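Local coordinates for protein mitochondrial enolase superfamily member 1 (Homo sapiens, PDB 4A35) that catalyses the magnesium-dependent dehydration of L-fuconate to 2-dehydro-3-deoxy-L-fuconate, a step in the breakdown of L-fucose, at residues 256-261 and 289-294; 233-238 and 269-274; 278-281 and 287-290; 312-317 and 324-329; 162-167 and 346-351. All coordinates share one frame; numbering follows the deposited sequence.

Followed from the N terminus, the chain opens contact 5 at residues 162-167 and completes it only at 346-351, so the other four contacts all fall within this one long loop. Contact 2 begins on helix 228-242, but before it closes at 269-274 contact 1 has started at 256-261; the two therefore cross. Contact 1 closes on helix 285-295, and contact 3 is a tighter loop within its span, ending on the same helix with Ala289 and Thr290 shared. Contact 4 follows in series, from helix 311-319 to strand 325-326. Contacts 1 to 4 tie successive strands and helices of the barrel together; contact 5 fastens helix 162-171 to helix 335-348.

Contact 1 of 5, residues 256-261 and 289-294; sequences WDVPEA and ATISKA
Val258 and Ile291, whose CA atoms lie 6.5 Å apart, mark the closest backbone approach between the first turn of helix 258-268 and the middle of helix 285-295. These are consecutive outer helices of the barrel typical of the enolase superfamily, and small aliphatic groups fill the seam. Ile291 points into it: its CD1 rests on Ala261 CB at 3.7 Å, while its CG1 sits 4.1 Å from Val258 CG1. Behind this layer Ile291 also packs on Pro279, Thr280 and Ile302, so it joins the helix pair to the barrel wall. Near the surface, Val258 and Thr290 cross at about a right angle and meet through methyls, Val258 CG1 to Thr290 CG2 at 3.5 Å. With Thr290 OG1 beside the backbone N (chi1 -62°) and bonded to Leu286 O, the methyl is left anti to that N and turned to Val258. An alanine in place of Ile291 is likely to open a gap beside Ala261 CB, leaving that methyl without its partner. At the start of helix 258-268, Asp257, in the N-cap position, sends its carboxylate to Tyr155 N and Thr157 OG1 of the second subunit, while Asp257 N gives a nearly straight bond to Glu260 OE1 (3.0 Å, 165°), meeting the carboxylate on its anti side.

Contact 2 of 5, residues 233-238 and 269-274; sequences RRCQII and AKFKPL
Cys235 on helix 228-242 sits squarely over the ring of Phe271, the last residue of the short 3-10 turn after helix 258-268 in the enolase-type barrel. The meeting is a CH-pi contact: Cys235 CB stands 3.5 Å from the ring centroid and only 11° off the ring normal. Its sulfur is a more oblique neighbour, with Cys235 SG 4.8 Å from the centroid of the Phe271 ring. At the rim, Gln236 OE1 lies close to the ring plane, 3.5 Å from Phe271 CE1, and its amide is turned 63° to the ring. A bend at chi2 (64°) turns the amide along the helix toward Asp240, whose OD1 takes a bond from NE2. The opposite ring face is covered from within the turn by Lys270 CG, so the aromatic ring is sandwiched between aliphatic carbons. Farther out, Met250 of strand 247-251 touches both Cys235 and Phe271, joining the pair to the barrel wall, and Arg239 NH2 reaches Phe271 O from the same helix as Cys235. The turn that presents the ring is closed by Lys272 N bonding to Ala269 O at 2.8 Å.

Contact 3 of 5, residues 278-281 and 287-290; sequences EPTS and GHAT
The loop that leaves barrel strand 275-277 just past the magnesium ligand Glu277 folds back onto the helix it leads into, and the His288 ring fills the bend. Pro279, Thr280 and Ser281 line one side and one edge of this imidazole. Pro279 and Thr280 lie on one and the same side of the ring plane: Pro279 is by the NE2–CD2 bond, with Pro279 CD 3.5 Å from His288 NE2, and the Thr280 methyl is by ND1 and CE1, Thr280 CG2 to His288 CE1 at 3.7 Å. At the edge, in the ring plane, Ser281 O comes within 3.2 Å of His288 CE1, an approach consistent with a polarised C-H facing a carbonyl. ND1 is bonded to Asp284 O in the intervening turn, which fixes the rotation of the ring. Thr280 OG1 stands anti to the backbone N (chi1 -166°), where it meets Trp256 O, and this leaves the methyl between the backbone N and the carbonyl carbon, facing the ring. Gly287, without a side chain, lets the helix close on Thr280, Gly287 C lying 4.4 Å from Thr280 CG2. A leucine in place of His288 would probably leave Asp284 O without its ring partner and the loop carbonyls facing a purely apolar group. The Glu278 side chain leaves the backbone away from the helix, and its OE2 is bonded by Gln254 NE2. Tyr155 of the second subunit packs on Thr280 and Ser281. Such a loop, following a metal ligand at the C-terminal end of a barrel strand, is characteristic of active sites in the enolase superfamily.

Contact 4 of 5, residues 312-317 and 324-329; sequences VIFKQL and QFLQID
Phe314 and Leu326 set their side chains obliquely against one another, a pairing that joins helix 311-319 to the strand following it in a beta-alpha-beta unit of the barrel. The CD1–CE1 side of the ring does most of the touching. Leu326 CD2 is 3.6 Å from Phe314 CE1, and Leu326 CD1 is 3.7 Å from Phe314 CD1, so both methyls come at this flank obliquely, from the same side of the ring plane. Leu326 reaches it because CG stands anti to the backbone N (chi1 -172°), swinging the branch toward the helix although the CB itself does not face it. At the ring edge, close to its plane, Gln327 O is 3.7 Å from Phe314 CZ. The Gln327 side chain leads the other way, into the barrel, where NE2 bonds to the magnesium ligand Glu277 at OE1; one residue thus meets the outer helix with its backbone and the metal site with its amide. On the helix, Gln316 NE2 donates to Val312 O at 3.1 Å from above the carbonyl plane, while Gln316 N reaches the same oxygen from the opposite face. The Gln316 amide is gripped further by Asp283 O and Leu286 N of the second subunit. Phe314, Leu326 and Ile328 all touch Val342 of the next helix, 335-348, while Leu317 packs on Ile285 of helix 285-295 and Thr304 of strand 301-304, placing helix 311-319 between its two neighbours on the barrel wall.

Contact 5 of 5, residues 162-167 and 346-351; sequences EEDALE and AKKFEI. With EDO (1,2-ethanediol), chain J.
The carboxylate of Asp164 has the ammonium group of Lys348 over one face and an ethanediol hydroxyl at its edge. Lys348 NZ stands over OD2 of Asp164, above the carboxylate plane rather than in it, and the salt bridge it makes is long, NZ to OD2 at 3.5 Å, with only a weak hydrogen bond. The edge is taken by O1 of the ethanediol, probably from the crystallisation liquor, which donates to Asp164 OD2 at 2.6 Å. A water on the lysine side of the carboxylate plane supplements the direct pair, donating to Asp164 OD1 and accepting from Lys348 NZ, each at 3.2 Å. Bends at chi2 (85°) and chi4 (-61°) bring the lysine chain round to this position. Both charged groups have further partners: Thr161 N bonds to Asp164 OD2, and Lys348 NZ bonds to Val159 O. The ion pair thus bridges the start of helix 162-171 and the end of helix 335-348 at the protein surface, away from the catalytic centre. Nearby, Lys347 NZ and Glu350 OE2 form a salt bridge of 3.0 Å within the terminating turn. There Glu350 takes positive phi, Glu350 N bonds to Lys347 O and Ile351 N to Ala346 O, the paired bonds of a Schellman motif ending a helix.

Contact 1 of 5, residues 256-261 and 289-294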
# COMPACT_ATOMS: atom_id res chain seq x y z
N TRP A 256 6.52 11.76 -13.06
CA TRP A 256 5.78 11.97 -14.30
C TRP A 256 4.58 11.11 -14.55
O TRP A 256 4.47 10.01 -13.99
CB TRP A 256 6.78 11.77 -15.49
CG TRP A 256 8.06 12.57 -15.42
CD1 TRP A 256 8.18 13.91 -15.15
CD2 TRP A 256 9.40 12.10 -15.72
NE1 TRP A 256 9.52 14.29 -15.21
CE2 TRP A 256 10.27 13.22 -15.63
CE3 TRP A 256 9.94 10.85 -16.08
CZ2 TRP A 256 11.66 13.10 -15.84
CZ3 TRP A 256 11.28 10.76 -16.40
CH2 TRP A 256 12.14 11.87 -16.24
N ASP A 257 3.63 11.65 -15.36
CA ASP A 257 2.55 10.88 -15.95
C ASP A 257 3.19 10.12 -17.13
O ASP A 257 4.34 10.41 -17.51
CB ASP A 257 1.35 11.76 -16.36
CG ASP A 257 0.55 12.25 -15.15
OD1 ASP A 257 0.95 11.95 -13.99
OD2 ASP A 257 -0.48 12.91 -15.36
N VAL A 258 2.48 9.15 -17.72
CA VAL A 258 3.09 8.27 -18.71
C VAL A 258 3.56 9.05 -19.98
O VAL A 258 4.74 8.97 -20.32
CB VAL A 258 2.15 7.07 -19.02
CG1 VAL A 258 2.57 6.31 -20.28
CG2 VAL A 258 2.08 6.13 -17.80
N PRO A 259 2.68 9.82 -20.70
CA PRO A 259 3.17 10.54 -21.89
C PRO A 259 4.27 11.55 -21.53
O PRO A 259 5.26 11.66 -22.26
CB PRO A 259 1.90 11.22 -22.43
CG PRO A 259 0.78 10.37 -21.90
CD PRO A 259 1.23 10.02 -20.53
N GLU A 260 4.11 12.24 -20.39
CA GLU A 260 5.09 13.22 -19.89
C GLU A 260 6.47 12.58 -19.69
O GLU A 260 7.47 13.20 -20.07
CB GLU A 260 4.60 13.82 -18.58
CG GLU A 260 5.58 14.76 -17.90
CD GLU A 260 5.12 15.23 -16.54
OE1 GLU A 260 4.29 14.53 -15.90
OE2 GLU A 260 5.59 16.31 -16.12
N ALA A 261 6.53 11.35 -19.13
CA ALA A 261 7.82 10.66 -18.92
C ALA A 261 8.53 10.43 -20.26
O ALA A 261 9.74 10.63 -20.37
CB ALA A 261 7.61 9.33 -18.24
N ALA A 289 5.55 -0.34 -18.42
CA ALA A 289 5.66 -1.04 -19.70
C ALA A 289 5.45 -0.09 -20.88
O ALA A 289 6.18 -0.18 -21.86
CB ALA A 289 4.65 -2.20 -19.76
N THR A 290 4.48 0.85 -20.80
CA THR A 290 4.27 1.82 -21.89
C THR A 290 5.56 2.68 -22.12
O THR A 290 5.98 2.88 -23.27
CB THR A 290 3.02 2.70 -21.62
OG1 THR A 290 1.90 1.84 -21.58
CG2 THR A 290 2.80 3.77 -22.71
N ILE A 291 6.18 3.15 -21.03
CA ILE A 291 7.38 4.00 -21.09
C ILE A 291 8.54 3.15 -21.61
O ILE A 291 9.28 3.60 -22.48
CB ILE A 291 7.66 4.62 -19.71
CG1 ILE A 291 6.49 5.57 -19.30
CG2 ILE A 291 9.04 5.36 -19.69
CD1 ILE A 291 6.38 5.90 -17.71
N SER A 292 8.68 1.92 -21.10
CA SER A 292 9.74 1.01 -21.56
C SER A 292 9.65 0.81 -23.10
O SER A 292 10.67 0.97 -23.79
CB SER A 292 9.67 -0.33 -20.83
OG SER A 292 10.77 -1.15 -21.20
N LYS A 293 8.44 0.50 -23.64
CA LYS A 293 8.33 0.27 -25.09
C LYS A 293 8.74 1.51 -25.88
O LYS A 293 9.38 1.40 -26.92
CB LYS A 293 6.92 -0.19 -25.48
CG LYS A 293 6.65 -1.62 -25.00
CD LYS A 293 5.27 -2.12 -25.46
CE LYS A 293 4.88 -3.46 -24.87
NZ LYS A 293 4.77 -3.38 -23.38
N ALA A 294 8.40 2.70 -25.37
CA ALA A 294 8.73 3.95 -26.06
C ALA A 294 10.21 4.32 -26.00
O ALA A 294 10.69 4.95 -26.95
CB ALA A 294 7.90 5.10 -25.48

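Contact 2 of 5, residues 233-238 and 269-274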
# COMPACT_ATOMS: atom_id res chain seq x y z
N ARG A 233 21.18 21.24 -17.21
CA ARG A 233 22.34 21.89 -16.58
C ARG A 233 23.21 20.84 -15.82
O ARG A 233 24.42 20.78 -16.04
CB ARG A 233 21.91 23.03 -15.61
CG ARG A 233 23.02 23.51 -14.63
CD ARG A 233 22.52 24.53 -13.62
NE ARG A 233 21.85 23.93 -12.45
CZ ARG A 233 22.45 23.58 -11.31
NH1 ARG A 233 23.77 23.74 -11.16
NH2 ARG A 233 21.74 23.06 -10.31
N ARG A 234 22.59 20.05 -14.92
CA ARG A 234 23.31 19.10 -14.08
C ARG A 234 23.81 17.86 -14.85
O ARG A 234 24.90 17.37 -14.55
CB ARG A 234 22.50 18.71 -12.83
CG ARG A 234 22.30 19.89 -11.84
CD ARG A 234 21.57 19.44 -10.59
NE ARG A 234 20.22 19.11 -10.98
CZ ARG A 234 19.71 17.89 -10.98
NH1 ARG A 234 20.40 16.87 -10.46
NH2 ARG A 234 18.49 17.67 -11.47
N CYS A 235 23.01 17.34 -15.81
CA CYS A 235 23.42 16.18 -16.61
C CYS A 235 24.60 16.58 -17.50
O CYS A 235 25.54 15.81 -17.61
CB CYS A 235 22.26 15.64 -17.44
SG CYS A 235 21.02 14.77 -16.46
N GLN A 236 24.59 17.81 -18.04
CA GLN A 236 25.71 18.34 -18.86
C GLN A 236 27.02 18.37 -18.03
O GLN A 236 28.05 17.85 -18.47
CB GLN A 236 25.41 19.73 -19.41
CG GLN A 236 26.44 20.20 -20.47
CD GLN A 236 26.41 19.32 -21.70
OE1 GLN A 236 25.41 19.22 -22.39
NE2 GLN A 236 27.47 18.59 -21.94
N ILE A 237 26.95 18.89 -16.82
CA ILE A 237 28.12 18.97 -15.93
C ILE A 237 28.64 17.55 -15.63
O ILE A 237 29.85 17.31 -15.76
CB ILE A 237 27.81 19.76 -14.63
CG1 ILE A 237 27.70 21.28 -14.94
CG2 ILE A 237 28.86 19.49 -13.52
CD1 ILE A 237 26.92 22.05 -13.97
N ILE A 238 27.76 16.61 -15.25
CA ILE A 238 28.23 15.28 -14.89
C ILE A 238 28.83 14.58 -16.13
O ILE A 238 29.94 14.06 -16.04
CB ILE A 238 27.11 14.44 -14.22
CG1 ILE A 238 26.68 15.11 -12.88
CG2 ILE A 238 27.59 13.00 -13.99
CD1 ILE A 238 25.32 14.47 -12.29
N ALA A 269 17.73 12.16 -23.49
CA ALA A 269 18.38 11.03 -24.12
C ALA A 269 19.77 11.37 -24.67
O ALA A 269 20.63 10.47 -24.72
CB ALA A 269 17.50 10.46 -25.23
N LYS A 270 20.05 12.66 -24.97
CA LYS A 270 21.36 13.09 -25.50
C LYS A 270 22.48 12.77 -24.49
O LYS A 270 23.61 12.60 -24.90
CB LYS A 270 21.36 14.58 -25.87
CG LYS A 270 21.06 15.56 -24.71
CD LYS A 270 20.93 16.99 -25.26
CE LYS A 270 20.46 18.00 -24.24
NZ LYS A 270 20.30 19.35 -24.87
N PHE A 271 22.15 12.65 -23.19
CA PHE A 271 23.16 12.36 -22.16
C PHE A 271 23.46 10.85 -22.08
O PHE A 271 24.32 10.43 -21.30
CB PHE A 271 22.71 12.93 -20.78
CG PHE A 271 22.50 14.43 -20.86
CD1 PHE A 271 23.59 15.29 -21.06
CD2 PHE A 271 21.23 14.98 -20.76
CE1 PHE A 271 23.39 16.67 -21.16
CE2 PHE A 271 21.04 16.35 -20.84
CZ PHE A 271 22.13 17.20 -21.05
N LYS A 272 22.81 10.05 -22.95
CA LYS A 272 22.98 8.59 -23.04
C LYS A 272 22.88 7.91 -21.65
O LYS A 272 23.79 7.16 -21.24
CB LYS A 272 24.30 8.19 -23.74
CG LYS A 272 24.55 8.90 -25.08
CD LYS A 272 23.47 8.62 -26.10
CE LYS A 272 23.91 9.03 -27.50
NZ LYS A 272 22.75 9.16 -28.41
N PRO A 273 21.73 8.10 -20.96
CA PRO A 273 21.54 7.39 -19.67
C PRO A 273 21.38 5.86 -19.85
O PRO A 273 20.74 5.43 -20.81
CB PRO A 273 20.24 8.01 -19.13
CG PRO A 273 19.49 8.45 -20.32
CD PRO A 273 20.54 8.91 -21.33
N LEU A 274 21.99 5.05 -18.98
CA LEU A 274 21.76 3.58 -19.04
C LEU A 274 20.28 3.24 -18.74
O LEU A 274 19.63 2.39 -19.40
CB LEU A 274 22.69 2.86 -18.04
CG LEU A 274 22.40 1.34 -17.86
CD1 LEU A 274 22.71 0.56 -19.18
CD2 LEU A 274 23.20 0.77 -16.71

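Contact 3 of 5, residues 278-281 and 287-290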
# COMPACT_ATOMS: atom_id res chain seq x y z
N GLU A 278 12.20 4.92 -11.81
CA GLU A 278 10.90 5.38 -11.34
C GLU A 278 10.33 6.53 -12.21
O GLU A 278 10.05 7.62 -11.69
CB GLU A 278 10.97 5.80 -9.87
CG GLU A 278 11.20 4.63 -8.94
CD GLU A 278 10.59 4.96 -7.60
OE1 GLU A 278 11.13 5.86 -6.91
OE2 GLU A 278 9.56 4.34 -7.24
N PRO A 279 10.18 6.34 -13.54
CA PRO A 279 9.62 7.43 -14.37
C PRO A 279 8.19 7.82 -13.94
O PRO A 279 7.78 8.95 -14.15
CB PRO A 279 9.65 6.86 -15.79
CG PRO A 279 9.55 5.33 -15.59
CD PRO A 279 10.47 5.14 -14.37
N THR A 280 7.42 6.89 -13.31
CA THR A 280 6.06 7.23 -12.91
C THR A 280 5.74 6.53 -11.58
O THR A 280 6.68 5.99 -10.93
CB THR A 280 5.05 6.90 -14.05
OG1 THR A 280 3.83 7.54 -13.75
CG2 THR A 280 4.83 5.36 -14.26
N SER A 281 4.47 6.56 -11.20
CA SER A 281 3.92 5.93 -9.97
C SER A 281 4.52 4.49 -9.79
O SER A 281 4.49 3.70 -10.75
CB SER A 281 2.41 5.87 -10.04
OG SER A 281 1.91 4.96 -9.07
N GLY A 287 1.93 1.36 -16.90
CA GLY A 287 2.62 2.62 -17.20
C GLY A 287 4.10 2.46 -17.46
O GLY A 287 4.65 3.01 -18.43
N HIS A 288 4.77 1.67 -16.60
CA HIS A 288 6.20 1.39 -16.76
C HIS A 288 6.44 0.65 -18.08
O HIS A 288 7.37 1.02 -18.83
CB HIS A 288 6.77 0.63 -15.56
CG HIS A 288 7.17 1.55 -14.44
ND1 HIS A 288 6.24 2.03 -13.54
CD2 HIS A 288 8.39 2.07 -14.13
CE1 HIS A 288 6.93 2.81 -12.69
NE2 HIS A 288 8.21 2.85 -13.01
N ALA A 289 5.55 -0.34 -18.42
CA ALA A 289 5.66 -1.04 -19.70
C ALA A 289 5.45 -0.09 -20.88
O ALA A 289 6.18 -0.18 -21.86
CB ALA A 289 4.65 -2.20 -19.76
N THR A 290 4.48 0.85 -20.80
CA THR A 290 4.27 1.82 -21.89
C THR A 290 5.56 2.68 -22.12
O THR A 290 5.98 2.88 -23.27
CB THR A 290 3.02 2.70 -21.62
OG1 THR A 290 1.90 1.84 -21.58
CG2 THR A 290 2.80 3.77 -22.71

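Contact 4 of 5, residues 312-317 and 324-329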
# COMPACT_ATOMS: atom_id res chain seq x y z
N VAL A 312 3.76 -9.10 -5.42
CA VAL A 312 2.67 -9.17 -6.43
C VAL A 312 2.92 -8.09 -7.48
O VAL A 312 2.71 -8.32 -8.65
CB VAL A 312 1.24 -9.12 -5.80
CG1 VAL A 312 0.10 -9.24 -6.84
CG2 VAL A 312 1.10 -10.25 -4.77
N ILE A 313 3.38 -6.90 -7.05
CA ILE A 313 3.70 -5.81 -7.97
C ILE A 313 4.91 -6.25 -8.79
O ILE A 313 4.87 -6.07 -9.99
CB ILE A 313 3.95 -4.45 -7.22
CG1 ILE A 313 2.68 -4.02 -6.34
CG2 ILE A 313 4.28 -3.34 -8.28
CD1 ILE A 313 1.37 -3.72 -7.25
N PHE A 314 5.98 -6.75 -8.14
CA PHE A 314 7.15 -7.20 -8.93
C PHE A 314 6.77 -8.31 -9.94
O PHE A 314 7.26 -8.32 -11.07
CB PHE A 314 8.26 -7.68 -8.02
CG PHE A 314 9.09 -6.51 -7.50
CD1 PHE A 314 9.81 -5.69 -8.38
CD2 PHE A 314 9.18 -6.27 -6.14
CE1 PHE A 314 10.62 -4.64 -7.88
CE2 PHE A 314 10.00 -5.24 -5.64
CZ PHE A 314 10.71 -4.43 -6.52
N LYS A 315 5.93 -9.24 -9.54
CA LYS A 315 5.51 -10.30 -10.44
C LYS A 315 4.90 -9.72 -11.71
O LYS A 315 5.28 -10.11 -12.81
CB LYS A 315 4.51 -11.27 -9.76
CG LYS A 315 3.88 -12.27 -10.77
CD LYS A 315 2.82 -13.10 -10.10
CE LYS A 315 1.46 -12.37 -9.94
NZ LYS A 315 0.34 -13.36 -9.79
N GLN A 316 4.02 -8.75 -11.57
CA GLN A 316 3.34 -8.15 -12.74
C GLN A 316 4.29 -7.31 -13.56
O GLN A 316 4.19 -7.33 -14.78
CB GLN A 316 2.12 -7.33 -12.31
CG GLN A 316 1.02 -8.26 -11.68
CD GLN A 316 -0.00 -7.34 -11.07
OE1 GLN A 316 -0.95 -6.97 -11.74
NE2 GLN A 316 0.25 -6.87 -9.83
N LEU A 317 5.26 -6.61 -12.90
CA LEU A 317 6.30 -5.86 -13.65
C LEU A 317 7.09 -6.81 -14.58
O LEU A 317 7.39 -6.47 -15.73
CB LEU A 317 7.29 -5.16 -12.68
CG LEU A 317 6.67 -3.95 -11.92
CD1 LEU A 317 7.62 -3.53 -10.75
CD2 LEU A 317 6.39 -2.74 -12.91
N GLN A 324 13.70 -3.08 -17.39
CA GLN A 324 14.97 -3.70 -17.83
C GLN A 324 15.87 -3.98 -16.61
O GLN A 324 16.79 -4.79 -16.71
CB GLN A 324 15.71 -2.81 -18.85
CG GLN A 324 15.10 -2.84 -20.26
CD GLN A 324 13.62 -2.46 -20.31
OE1 GLN A 324 13.23 -1.33 -19.97
NE2 GLN A 324 12.76 -3.41 -20.67
N PHE A 325 15.65 -3.26 -15.48
CA PHE A 325 16.45 -3.41 -14.25
C PHE A 325 15.51 -3.38 -13.08
O PHE A 325 14.67 -2.46 -12.97
CB PHE A 325 17.47 -2.26 -14.11
CG PHE A 325 18.33 -2.06 -15.34
CD1 PHE A 325 17.91 -1.19 -16.37
CD2 PHE A 325 19.58 -2.65 -15.44
CE1 PHE A 325 18.74 -0.93 -17.47
CE2 PHE A 325 20.41 -2.40 -16.55
CZ PHE A 325 19.97 -1.55 -17.57
N LEU A 326 15.59 -4.42 -12.26
CA LEU A 326 14.64 -4.56 -11.14
C LEU A 326 15.33 -4.16 -9.87
O LEU A 326 16.34 -4.75 -9.49
CB LEU A 326 14.13 -6.03 -11.12
CG LEU A 326 12.98 -6.31 -10.12
CD1 LEU A 326 12.17 -7.52 -10.59
CD2 LEU A 326 13.56 -6.60 -8.70
N GLN A 327 14.74 -3.19 -9.15
CA GLN A 327 15.42 -2.67 -7.96
C GLN A 327 14.75 -3.14 -6.67
O GLN A 327 13.83 -2.51 -6.20
CB GLN A 327 15.47 -1.14 -8.05
CG GLN A 327 16.18 -0.78 -9.39
CD GLN A 327 16.16 0.64 -9.73
OE1 GLN A 327 15.08 1.25 -9.83
NE2 GLN A 327 17.35 1.19 -9.94
N ILE A 328 15.32 -4.19 -6.07
CA ILE A 328 14.84 -4.64 -4.77
C ILE A 328 15.21 -3.61 -3.69
O ILE A 328 16.12 -2.81 -3.84
CB ILE A 328 15.42 -6.04 -4.39
CG1 ILE A 328 16.97 -6.04 -4.24
CG2 ILE A 328 14.80 -7.19 -5.29
CD1 ILE A 328 17.62 -7.39 -3.57
N ASP A 329 14.45 -3.64 -2.58
CA ASP A 329 14.77 -2.85 -1.42
C ASP A 329 14.62 -3.76 -0.18
O ASP A 329 13.63 -4.48 -0.04
CB ASP A 329 13.91 -1.60 -1.29
CG ASP A 329 14.40 -0.80 -0.08
OD1 ASP A 329 15.34 -0.00 -0.25
OD2 ASP A 329 13.87 -1.00 1.03

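Contact 5 of 5, residues 162-167 and 346-351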
# COMPACT_ATOMS: atom_id res chain seq x y z
N GLU A 162 7.18 -23.57 -5.85
CA GLU A 162 8.24 -24.02 -4.94
C GLU A 162 9.26 -24.85 -5.72
O GLU A 162 10.46 -24.70 -5.54
CB GLU A 162 7.65 -24.84 -3.79
CG GLU A 162 6.87 -24.01 -2.79
CD GLU A 162 6.25 -24.77 -1.64
OE1 GLU A 162 6.94 -25.67 -1.09
OE2 GLU A 162 5.09 -24.48 -1.27
N GLU A 163 8.78 -25.74 -6.62
CA GLU A 163 9.58 -26.60 -7.49
C GLU A 163 10.48 -25.72 -8.42
O GLU A 163 11.66 -26.01 -8.60
CB GLU A 163 8.63 -27.52 -8.30
CG GLU A 163 7.74 -28.44 -7.45
CD GLU A 163 6.65 -27.91 -6.53
OE1 GLU A 163 6.06 -26.83 -6.81
OE2 GLU A 163 6.33 -28.61 -5.54
N ASP A 164 9.91 -24.67 -9.01
CA ASP A 164 10.66 -23.75 -9.90
C ASP A 164 11.80 -23.08 -9.13
O ASP A 164 12.89 -22.91 -9.69
CB ASP A 164 9.79 -22.61 -10.45
CG ASP A 164 8.72 -22.99 -11.43
OD1 ASP A 164 8.90 -24.01 -12.14
OD2 ASP A 164 7.69 -22.29 -11.47
N ALA A 165 11.51 -22.66 -7.87
CA ALA A 165 12.48 -22.01 -6.96
C ALA A 165 13.61 -22.99 -6.66
O ALA A 165 14.77 -22.63 -6.72
CB ALA A 165 11.77 -21.59 -5.67
N LEU A 166 13.25 -24.26 -6.36
CA LEU A 166 14.24 -25.31 -6.08
C LEU A 166 15.16 -25.53 -7.29
O LEU A 166 16.36 -25.73 -7.12
CB LEU A 166 13.57 -26.64 -5.71
CG LEU A 166 13.01 -26.70 -4.28
CD1 LEU A 166 12.11 -27.97 -4.10
CD2 LEU A 166 14.14 -26.70 -3.25
N GLU A 167 14.59 -25.52 -8.50
CA GLU A 167 15.37 -25.74 -9.72
C GLU A 167 16.43 -24.60 -9.91
O GLU A 167 17.62 -24.90 -10.16
CB GLU A 167 14.42 -25.82 -10.93
CG GLU A 167 15.09 -26.18 -12.24
CD GLU A 167 14.11 -26.19 -13.39
OE1 GLU A 167 13.03 -26.83 -13.26
OE2 GLU A 167 14.40 -25.54 -14.42
N ALA A 346 13.01 -12.70 -10.56
CA ALA A 346 13.80 -11.94 -11.53
C ALA A 346 14.70 -12.90 -12.33
O ALA A 346 14.84 -12.73 -13.53
CB ALA A 346 14.67 -10.92 -10.77
N LYS A 347 15.31 -13.90 -11.66
CA LYS A 347 16.13 -14.92 -12.39
C LYS A 347 15.24 -15.76 -13.36
O LYS A 347 15.64 -15.98 -14.51
CB LYS A 347 16.86 -15.83 -11.38
CG LYS A 347 17.76 -16.92 -12.01
CD LYS A 347 18.69 -16.40 -13.12
CE LYS A 347 19.59 -17.53 -13.51
NZ LYS A 347 20.20 -17.25 -14.84
N LYS A 348 14.08 -16.23 -12.87
CA LYS A 348 13.08 -17.00 -13.65
C LYS A 348 12.72 -16.23 -14.95
O LYS A 348 12.69 -16.84 -16.03
CB LYS A 348 11.82 -17.30 -12.79
CG LYS A 348 10.74 -18.14 -13.52
CD LYS A 348 11.01 -19.65 -13.41
CE LYS A 348 10.23 -20.53 -14.38
NZ LYS A 348 8.78 -20.41 -14.19
N PHE A 349 12.59 -14.88 -14.85
CA PHE A 349 12.31 -14.01 -16.00
C PHE A 349 13.60 -13.49 -16.69
O PHE A 349 13.50 -12.70 -17.65
CB PHE A 349 11.44 -12.82 -15.54
CG PHE A 349 9.98 -13.16 -15.38
CD1 PHE A 349 9.49 -13.70 -14.18
CD2 PHE A 349 9.08 -12.96 -16.43
CE1 PHE A 349 8.13 -14.03 -14.04
CE2 PHE A 349 7.71 -13.28 -16.29
CZ PHE A 349 7.24 -13.80 -15.09
N GLU A 350 14.81 -13.88 -16.17
CA GLU A 350 16.10 -13.44 -16.72
C GLU A 350 16.21 -11.88 -16.78
O GLU A 350 16.63 -11.31 -17.80
CB GLU A 350 16.38 -14.10 -18.11
CG GLU A 350 16.66 -15.58 -18.00
CD GLU A 350 17.92 -15.96 -17.24
OE1 GLU A 350 18.84 -15.12 -17.12
OE2 GLU A 350 18.01 -17.14 -16.83
N ILE A 351 15.81 -11.22 -15.69
CA ILE A 351 15.85 -9.77 -15.53
C ILE A 351 16.92 -9.45 -14.47
O ILE A 351 16.88 -10.02 -13.37
CB ILE A 351 14.46 -9.14 -15.21
CG1 ILE A 351 13.50 -9.30 -16.47
CG2 ILE A 351 14.57 -7.70 -14.80
CD1 ILE A 351 13.99 -8.57 -17.77
C1 EDO J . 4.65 -21.80 -13.32
O1 EDO J . 5.85 -22.57 -13.23
C2 EDO J . 4.36 -21.56 -14.82
O2 EDO J . 5.56 -21.06 -15.42
O HOH W 1 8.26 -23.39 -15.25